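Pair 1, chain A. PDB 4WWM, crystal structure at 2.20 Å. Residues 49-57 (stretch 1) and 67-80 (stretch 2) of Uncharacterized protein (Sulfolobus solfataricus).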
# COMPACT_ATOMS: atom_id res chain seq x y z
N SER A 49 -7.51 -8.54 5.57
CA SER A 49 -6.62 -9.62 5.96
C SER A 49 -5.96 -10.19 4.70
O SER A 49 -6.47 -10.03 3.60
CB SER A 49 -7.37 -10.72 6.71
OG SER A 49 -8.30 -11.37 5.86
N GLY A 50 -4.81 -10.82 4.88
CA GLY A 50 -4.09 -11.41 3.77
C GLY A 50 -3.34 -10.37 2.95
O GLY A 50 -2.88 -10.68 1.86
N ILE A 51 -3.25 -9.15 3.47
CA ILE A 51 -2.44 -8.10 2.85
C ILE A 51 -1.37 -7.61 3.81
O ILE A 51 -1.67 -7.19 4.93
CB ILE A 51 -3.29 -6.90 2.41
CG1 ILE A 51 -4.37 -7.35 1.42
CG2 ILE A 51 -2.40 -5.82 1.77
CD1 ILE A 51 -5.36 -6.27 1.07
N LEU A 52 -0.13 -7.65 3.36
CA LEU A 52 1.00 -7.13 4.12
C LEU A 52 1.59 -5.93 3.40
O LEU A 52 1.52 -5.85 2.17
CB LEU A 52 2.06 -8.21 4.31
CG LEU A 52 1.56 -9.52 4.92
CD1 LEU A 52 2.68 -10.53 4.95
CD2 LEU A 52 1.00 -9.29 6.31
N ILE A 53 2.15 -5.01 4.17
CA ILE A 53 2.80 -3.84 3.59
C ILE A 53 4.23 -3.73 4.10
O ILE A 53 4.47 -3.73 5.31
CB ILE A 53 2.04 -2.54 3.90
CG1 ILE A 53 0.59 -2.65 3.40
CG2 ILE A 53 2.74 -1.34 3.26
CD1 ILE A 53 -0.24 -1.41 3.65
N LEU A 54 5.17 -3.64 3.16
CA LEU A 54 6.56 -3.38 3.49
C LEU A 54 6.90 -1.95 3.11
O LEU A 54 6.51 -1.47 2.04
CB LEU A 54 7.49 -4.35 2.76
CG LEU A 54 7.28 -5.84 3.04
CD1 LEU A 54 8.29 -6.67 2.26
CD2 LEU A 54 7.39 -6.13 4.53
N ILE A 55 7.60 -1.26 4.00
CA ILE A 55 8.17 0.04 3.70
C ILE A 55 9.68 -0.12 3.73
O ILE A 55 10.26 -0.39 4.78
CB ILE A 55 7.72 1.12 4.70
CG1 ILE A 55 6.19 1.24 4.69
CG2 ILE A 55 8.36 2.45 4.36
CD1 ILE A 55 5.62 2.14 5.77
N ASN A 56 10.31 0.02 2.57
CA ASN A 56 11.74 -0.22 2.42
C ASN A 56 12.14 -1.59 2.97
O ASN A 56 13.17 -1.73 3.63
CB ASN A 56 12.54 0.88 3.10
CG ASN A 56 12.27 2.26 2.51
OD1 ASN A 56 12.03 2.39 1.31
ND2 ASN A 56 12.29 3.28 3.36
N GLY A 57 11.29 -2.58 2.72
CA GLY A 57 11.61 -3.96 3.06
C GLY A 57 11.20 -4.40 4.45
O GLY A 57 11.38 -5.56 4.81
N LEU A 67 6.15 10.06 9.16
CA LEU A 67 6.22 10.66 7.83
C LEU A 67 6.96 9.76 6.86
O LEU A 67 8.06 9.29 7.15
CB LEU A 67 6.93 12.02 7.89
CG LEU A 67 6.09 13.26 8.18
CD1 LEU A 67 7.00 14.47 8.33
CD2 LEU A 67 5.06 13.50 7.09
N LEU A 68 6.35 9.52 5.71
CA LEU A 68 7.03 8.82 4.63
C LEU A 68 7.93 9.81 3.90
O LEU A 68 7.59 10.98 3.76
CB LEU A 68 6.02 8.19 3.66
CG LEU A 68 5.07 7.15 4.25
CD1 LEU A 68 3.95 6.86 3.27
CD2 LEU A 68 5.83 5.87 4.57
N ASN A 69 9.09 9.33 3.47
CA ASN A 69 9.98 10.14 2.65
C ASN A 69 9.74 9.84 1.18
O ASN A 69 9.35 8.73 0.82
CB ASN A 69 11.44 9.87 3.03
CG ASN A 69 11.73 10.23 4.48
OD1 ASN A 69 11.10 11.13 5.04
ND2 ASN A 69 12.67 9.53 5.09
N ASP A 70 9.95 10.85 0.34
CA ASP A 70 9.61 10.77 -1.08
C ASP A 70 10.22 9.55 -1.78
O ASP A 70 9.66 9.06 -2.76
CB ASP A 70 10.07 12.04 -1.80
CG ASP A 70 9.12 13.21 -1.58
OD1 ASP A 70 8.22 13.10 -0.73
OD2 ASP A 70 9.29 14.24 -2.27
N ASN A 71 11.36 9.08 -1.28
CA ASN A 71 12.07 7.97 -1.92
C ASN A 71 11.77 6.61 -1.27
O ASN A 71 12.43 5.62 -1.58
CB ASN A 71 13.57 8.23 -1.89
CG ASN A 71 13.97 9.44 -2.72
OD1 ASN A 71 13.20 9.92 -3.56
ND2 ASN A 71 15.17 9.95 -2.50
N ASP A 72 10.78 6.56 -0.38
CA ASP A 72 10.40 5.29 0.24
C ASP A 72 9.74 4.36 -0.77
O ASP A 72 9.03 4.81 -1.67
CB ASP A 72 9.45 5.52 1.42
CG ASP A 72 10.16 6.04 2.66
OD1 ASP A 72 11.40 5.88 2.76
OD2 ASP A 72 9.47 6.59 3.54
N ILE A 73 9.98 3.06 -0.60
CA ILE A 73 9.37 2.05 -1.45
C ILE A 73 8.36 1.25 -0.64
O ILE A 73 8.71 0.59 0.34
CB ILE A 73 10.43 1.10 -2.04
CG1 ILE A 73 11.44 1.89 -2.87
CG2 ILE A 73 9.76 0.02 -2.89
CD1 ILE A 73 12.62 1.08 -3.36
N ILE A 74 7.10 1.32 -1.07
CA ILE A 74 6.00 0.64 -0.39
C ILE A 74 5.56 -0.58 -1.20
O ILE A 74 5.05 -0.43 -2.31
CB ILE A 74 4.80 1.58 -0.19
CG1 ILE A 74 5.23 2.81 0.62
CG2 ILE A 74 3.66 0.85 0.50
CD1 ILE A 74 4.20 3.92 0.65
N GLU A 75 5.74 -1.77 -0.64
CA GLU A 75 5.32 -3.00 -1.31
C GLU A 75 4.04 -3.51 -0.69
O GLU A 75 3.97 -3.71 0.52
CB GLU A 75 6.41 -4.07 -1.23
CG GLU A 75 7.71 -3.71 -1.92
CD GLU A 75 8.77 -4.77 -1.73
OE1 GLU A 75 8.51 -5.93 -2.12
OE2 GLU A 75 9.85 -4.45 -1.20
N ILE A 76 3.02 -3.73 -1.52
CA ILE A 76 1.76 -4.29 -1.05
C ILE A 76 1.67 -5.73 -1.53
O ILE A 76 1.62 -6.00 -2.73
CB ILE A 76 0.55 -3.47 -1.54
CG1 ILE A 76 0.75 -1.99 -1.20
CG2 ILE A 76 -0.73 -3.98 -0.90
CD1 ILE A 76 -0.31 -1.07 -1.75
N ILE A 77 1.66 -6.65 -0.57
CA ILE A 77 1.82 -8.07 -0.84
C ILE A 77 0.64 -8.89 -0.31
O ILE A 77 0.38 -8.88 0.90
CB ILE A 77 3.11 -8.61 -0.19
CG1 ILE A 77 4.32 -7.77 -0.63
CG2 ILE A 77 3.32 -10.08 -0.55
CD1 ILE A 77 5.60 -8.09 0.11
N PRO A 78 -0.06 -9.60 -1.20
CA PRO A 78 -1.11 -10.50 -0.71
C PRO A 78 -0.56 -11.85 -0.26
O PRO A 78 0.40 -12.34 -0.86
CB PRO A 78 -2.03 -10.65 -1.92
CG PRO A 78 -1.12 -10.52 -3.08
CD PRO A 78 -0.04 -9.55 -2.67
N ILE A 79 -1.13 -12.42 0.80
CA ILE A 79 -0.73 -13.75 1.28
C ILE A 79 -1.95 -14.63 1.51
O ILE A 79 -3.07 -14.14 1.66
CB ILE A 79 0.08 -13.66 2.58
CG1 ILE A 79 -0.72 -12.90 3.65
CG2 ILE A 79 1.41 -12.97 2.33
CD1 ILE A 79 -0.19 -13.11 5.05
N ASN A 80 -1.73 -15.94 1.56
CA ASN A 80 -2.80 -16.89 1.84
C ASN A 80 -3.08 -17.01 3.33
O ASN A 80 -2.72 -17.99 3.97
CB ASN A 80 -2.44 -18.27 1.26
CG ASN A 80 -2.32 -18.25 -0.24
OD1 ASN A 80 -1.25 -18.52 -0.79
ND2 ASN A 80 -3.41 -17.94 -0.92
O HOH W 1 9.42 -2.15 0.55

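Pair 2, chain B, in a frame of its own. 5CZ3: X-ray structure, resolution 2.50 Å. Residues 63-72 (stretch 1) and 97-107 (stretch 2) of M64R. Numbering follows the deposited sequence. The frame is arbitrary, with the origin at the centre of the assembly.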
# COMPACT_ATOMS: atom_id res chain seq x y z
N ALA B 63 -14.51 2.87 7.98
CA ALA B 63 -13.39 2.60 7.09
C ALA B 63 -13.38 1.13 6.66
O ALA B 63 -13.39 0.23 7.50
CB ALA B 63 -12.07 2.97 7.75
N LYS B 64 -13.36 0.91 5.35
CA LYS B 64 -13.30 -0.44 4.80
C LYS B 64 -12.01 -1.14 5.22
O LYS B 64 -11.02 -0.47 5.54
CB LYS B 64 -13.40 -0.40 3.27
CG LYS B 64 -14.56 0.44 2.74
CD LYS B 64 -14.62 0.40 1.22
CE LYS B 64 -15.60 1.43 0.68
NZ LYS B 64 -15.60 1.48 -0.81
N PRO B 65 -12.00 -2.48 5.22
CA PRO B 65 -10.73 -3.15 5.53
C PRO B 65 -9.78 -3.12 4.34
O PRO B 65 -10.22 -2.88 3.21
CB PRO B 65 -11.16 -4.60 5.83
CG PRO B 65 -12.67 -4.57 5.92
CD PRO B 65 -13.11 -3.42 5.08
N ILE B 66 -8.49 -3.33 4.59
CA ILE B 66 -7.53 -3.51 3.50
C ILE B 66 -7.30 -5.00 3.28
O ILE B 66 -6.96 -5.72 4.22
CB ILE B 66 -6.18 -2.83 3.79
CG1 ILE B 66 -6.37 -1.32 3.97
CG2 ILE B 66 -5.20 -3.11 2.66
CD1 ILE B 66 -5.07 -0.55 4.07
N HIS B 67 -7.48 -5.45 2.05
CA HIS B 67 -7.23 -6.85 1.72
C HIS B 67 -6.02 -6.96 0.79
O HIS B 67 -5.54 -5.96 0.26
CB HIS B 67 -8.46 -7.48 1.07
CG HIS B 67 -9.69 -7.40 1.92
ND1 HIS B 67 -10.77 -6.62 1.59
CD2 HIS B 67 -10.01 -8.01 3.09
CE1 HIS B 67 -11.70 -6.74 2.51
NE2 HIS B 67 -11.26 -7.58 3.44
N MET B 68 -5.53 -8.18 0.60
CA MET B 68 -4.37 -8.39 -0.24
C MET B 68 -4.34 -9.79 -0.86
O MET B 68 -4.70 -10.77 -0.21
CB MET B 68 -3.08 -8.15 0.56
CG MET B 68 -1.80 -8.52 -0.18
SD MET B 68 -0.39 -8.72 0.92
CE MET B 68 0.90 -9.10 -0.26
N ARG B 69 -3.93 -9.86 -2.12
CA ARG B 69 -3.66 -11.13 -2.77
C ARG B 69 -2.24 -11.16 -3.32
O ARG B 69 -1.84 -10.27 -4.06
CB ARG B 69 -4.66 -11.41 -3.89
CG ARG B 69 -6.07 -11.67 -3.41
CD ARG B 69 -6.90 -12.31 -4.51
NE ARG B 69 -8.28 -12.55 -4.09
CZ ARG B 69 -8.72 -13.70 -3.60
NH1 ARG B 69 -7.90 -14.72 -3.46
NH2 ARG B 69 -9.99 -13.82 -3.24
N LEU B 70 -1.49 -12.19 -2.95
CA LEU B 70 -0.16 -12.41 -3.50
C LEU B 70 -0.22 -13.53 -4.52
O LEU B 70 -0.46 -14.69 -4.16
CB LEU B 70 0.85 -12.74 -2.40
CG LEU B 70 2.28 -12.96 -2.87
CD1 LEU B 70 2.87 -11.66 -3.40
CD2 LEU B 70 3.15 -13.53 -1.76
N ASN B 71 0.00 -13.19 -5.78
CA ASN B 71 -0.08 -14.14 -6.89
C ASN B 71 -1.41 -14.88 -6.91
O ASN B 71 -1.47 -16.08 -7.20
CB ASN B 71 1.08 -15.15 -6.82
CG ASN B 71 2.43 -14.49 -6.97
OD1 ASN B 71 2.57 -13.48 -7.66
ND2 ASN B 71 3.44 -15.06 -6.33
N GLY B 72 -2.49 -14.16 -6.59
CA GLY B 72 -3.82 -14.73 -6.64
C GLY B 72 -4.34 -15.25 -5.31
O GLY B 72 -5.55 -15.34 -5.10
N GLU B 97 10.33 -16.49 -5.73
CA GLU B 97 10.56 -15.93 -7.05
C GLU B 97 9.77 -14.63 -7.20
O GLU B 97 9.18 -14.15 -6.23
CB GLU B 97 10.16 -16.92 -8.14
CG GLU B 97 8.75 -17.48 -8.00
CD GLU B 97 8.43 -18.53 -9.04
OE2 GLU B 97 7.31 -19.09 -9.00
N ASP B 98 9.76 -14.06 -8.40
CA ASP B 98 9.03 -12.83 -8.67
C ASP B 98 7.55 -12.99 -8.32
O ASP B 98 6.95 -14.03 -8.59
CB ASP B 98 9.18 -12.41 -10.13
CG ASP B 98 10.61 -12.06 -10.49
OD1 ASP B 98 11.44 -11.92 -9.57
OD2 ASP B 98 10.91 -11.93 -11.70
N ALA B 99 6.97 -11.96 -7.72
CA ALA B 99 5.59 -12.03 -7.26
C ALA B 99 4.86 -10.71 -7.44
O ALA B 99 5.47 -9.64 -7.47
CB ALA B 99 5.55 -12.46 -5.80
N LEU B 100 3.54 -10.79 -7.56
CA LEU B 100 2.70 -9.61 -7.66
C LEU B 100 1.82 -9.48 -6.42
O LEU B 100 1.10 -10.40 -6.06
CB LEU B 100 1.84 -9.65 -8.92
CG LEU B 100 0.78 -8.57 -9.09
CD1 LEU B 100 1.37 -7.17 -8.93
CD2 LEU B 100 0.10 -8.71 -10.44
N ALA B 101 1.90 -8.32 -5.77
CA ALA B 101 1.11 -8.07 -4.58
C ALA B 101 0.02 -7.04 -4.86
O ALA B 101 0.32 -5.91 -5.25
CB ALA B 101 2.00 -7.62 -3.44
N ARG B 102 -1.23 -7.43 -4.66
CA ARG B 102 -2.35 -6.53 -4.89
C ARG B 102 -3.07 -6.18 -3.59
O ARG B 102 -3.68 -7.04 -2.96
CB ARG B 102 -3.35 -7.16 -5.86
CG ARG B 102 -2.84 -7.33 -7.28
CD ARG B 102 -4.00 -7.58 -8.23
NE ARG B 102 -3.69 -7.19 -9.60
CZ ARG B 102 -3.31 -8.03 -10.55
NH1 ARG B 102 -3.19 -9.32 -10.28
NH2 ARG B 102 -3.05 -7.58 -11.77
N PHE B 103 -3.00 -4.91 -3.20
CA PHE B 103 -3.79 -4.42 -2.08
C PHE B 103 -5.07 -3.79 -2.62
O PHE B 103 -5.05 -3.17 -3.68
CB PHE B 103 -3.00 -3.42 -1.24
CG PHE B 103 -1.85 -4.03 -0.50
CD1 PHE B 103 -2.05 -4.63 0.74
CD2 PHE B 103 -0.57 -4.01 -1.03
CE1 PHE B 103 -1.00 -5.20 1.43
CE2 PHE B 103 0.49 -4.57 -0.34
CZ PHE B 103 0.27 -5.17 0.89
N TYR B 104 -6.17 -3.96 -1.90
CA TYR B 104 -7.46 -3.46 -2.37
C TYR B 104 -8.50 -3.35 -1.27
O TYR B 104 -8.50 -4.13 -0.31
CB TYR B 104 -8.00 -4.36 -3.49
CG TYR B 104 -8.23 -5.80 -3.08
CD1 TYR B 104 -7.18 -6.72 -3.07
CD2 TYR B 104 -9.49 -6.25 -2.72
CE1 TYR B 104 -7.38 -8.04 -2.70
CE2 TYR B 104 -9.70 -7.57 -2.34
CZ TYR B 104 -8.64 -8.46 -2.34
OH TYR B 104 -8.85 -9.77 -1.97
N SER B 105 -9.39 -2.37 -1.41
CA SER B 105 -10.51 -2.21 -0.50
C SER B 105 -11.81 -2.60 -1.20
O SER B 105 -12.82 -2.87 -0.55
CB SER B 105 -10.60 -0.77 0.00
OG SER B 105 -10.82 0.14 -1.07
N ASP B 106 -11.77 -2.62 -2.53
CA ASP B 106 -12.96 -2.91 -3.32
C ASP B 106 -12.66 -3.86 -4.48
O ASP B 106 -11.50 -4.06 -4.85
CB ASP B 106 -13.56 -1.61 -3.86
CG ASP B 106 -13.92 -0.63 -2.75
OD1 ASP B 106 -15.05 -0.71 -2.23
OD2 ASP B 106 -13.06 0.22 -2.41
N VAL B 107 -13.72 -4.43 -5.04
CA VAL B 107 -13.60 -5.39 -6.14
C VAL B 107 -13.93 -4.74 -7.47
O VAL B 107 -13.39 -5.11 -8.52
CB VAL B 107 -14.52 -6.61 -5.91
CG2 VAL B 107 -14.28 -7.21 -4.53

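Both pairs are built on two antiparallel strands that superpose with an RMSD of 0.5 Å over the N, CA and C atoms of 14 central residues. The N-to-C directions make 157° in pair 1 and 164° in pair 2, the axes approach to 4.6 and 4.7 Å, and the buried surface is almost identical, 770 and 771 Å². The register is the same: L52(A) and I77(A) match H67(B) and Y104(B), and L54(A) and E75(A) match R69(B) and R102(B), each a hydrogen-bonded pair. Bonds run both ways at these sites, for example from L54(A) N to E75(A) O at 2.9 Å and from R69(B) N to R102(B) O at 3.0 Å. Because the main chain supplies them, they place few demands on the side chains.

The closest match of side chains is just past the end of the first strand. N56(A) and N71(B) fall together, with side-chain centres 0.3 Å apart, and both have positive phi and an m rotamer. Each backbone N donates across, N56(A) N to I73(A) O at 2.8 Å and N71(B) N to L100(B) O at 3.0 Å. The side chain then takes the returning bond, I73(A) N to N56(A) OD1 and L100(B) N to N71(B) OD1, both 2.9 Å, so the amide oxygen serves where a strand carbonyl otherwise would. The next residue in each is a glycine, G57(A) or G72(B), at backbone angles where a CB would jam against the preceding carbonyl. What the asparagine's ND2 meets differs: N56(A) ND2 donates to D72(A) OD1 at 2.8 Å, whereas the matching A99(B) offers only a methyl, with N71(B) ND2 3.4 Å from A99(B) CB.

On the face carrying I53(A) and I55(A), pair 1 packs branched aliphatics against one another: I51(A) CG2 lies 3.6 Å from I76(A) CG2, and I53(A) CG2 lies 3.6 Å from I74(A) CG2. Pair 2 varies the sizes instead. F103(B) takes the place of I76(A), and M68(B) that of I53(A). The methionine lays its CG over one face of the phenyl ring, 4.1 Å from the F103(B) centroid, and runs on until M68(B) CE sits 3.7 Å from A101(B) CB. A long, extended side chain thus reaches the small alanine that matches I74(A).

The other face changes most in chemistry. In pair 1, L54(A) CD1 meets I77(A) CD1 at 3.7 Å, and L52(A) CD1 meets I79(A) CG2 at 3.8 Å. In pair 2, Y104(B) takes the place of I77(A) and has more of its surface covered by the other stretch, 102 Å², than any other residue of pair 2. With chi1 in the p rotamer, the Y104(B) ring presents one face to H67(B) CB, which lies 3.8 Å from the ring centroid, while R69(B) CG lies at the ring edge. The aliphatic part of an arginine and the CB of a histidine thereby border an aromatic surface where pair 1 uses leucines.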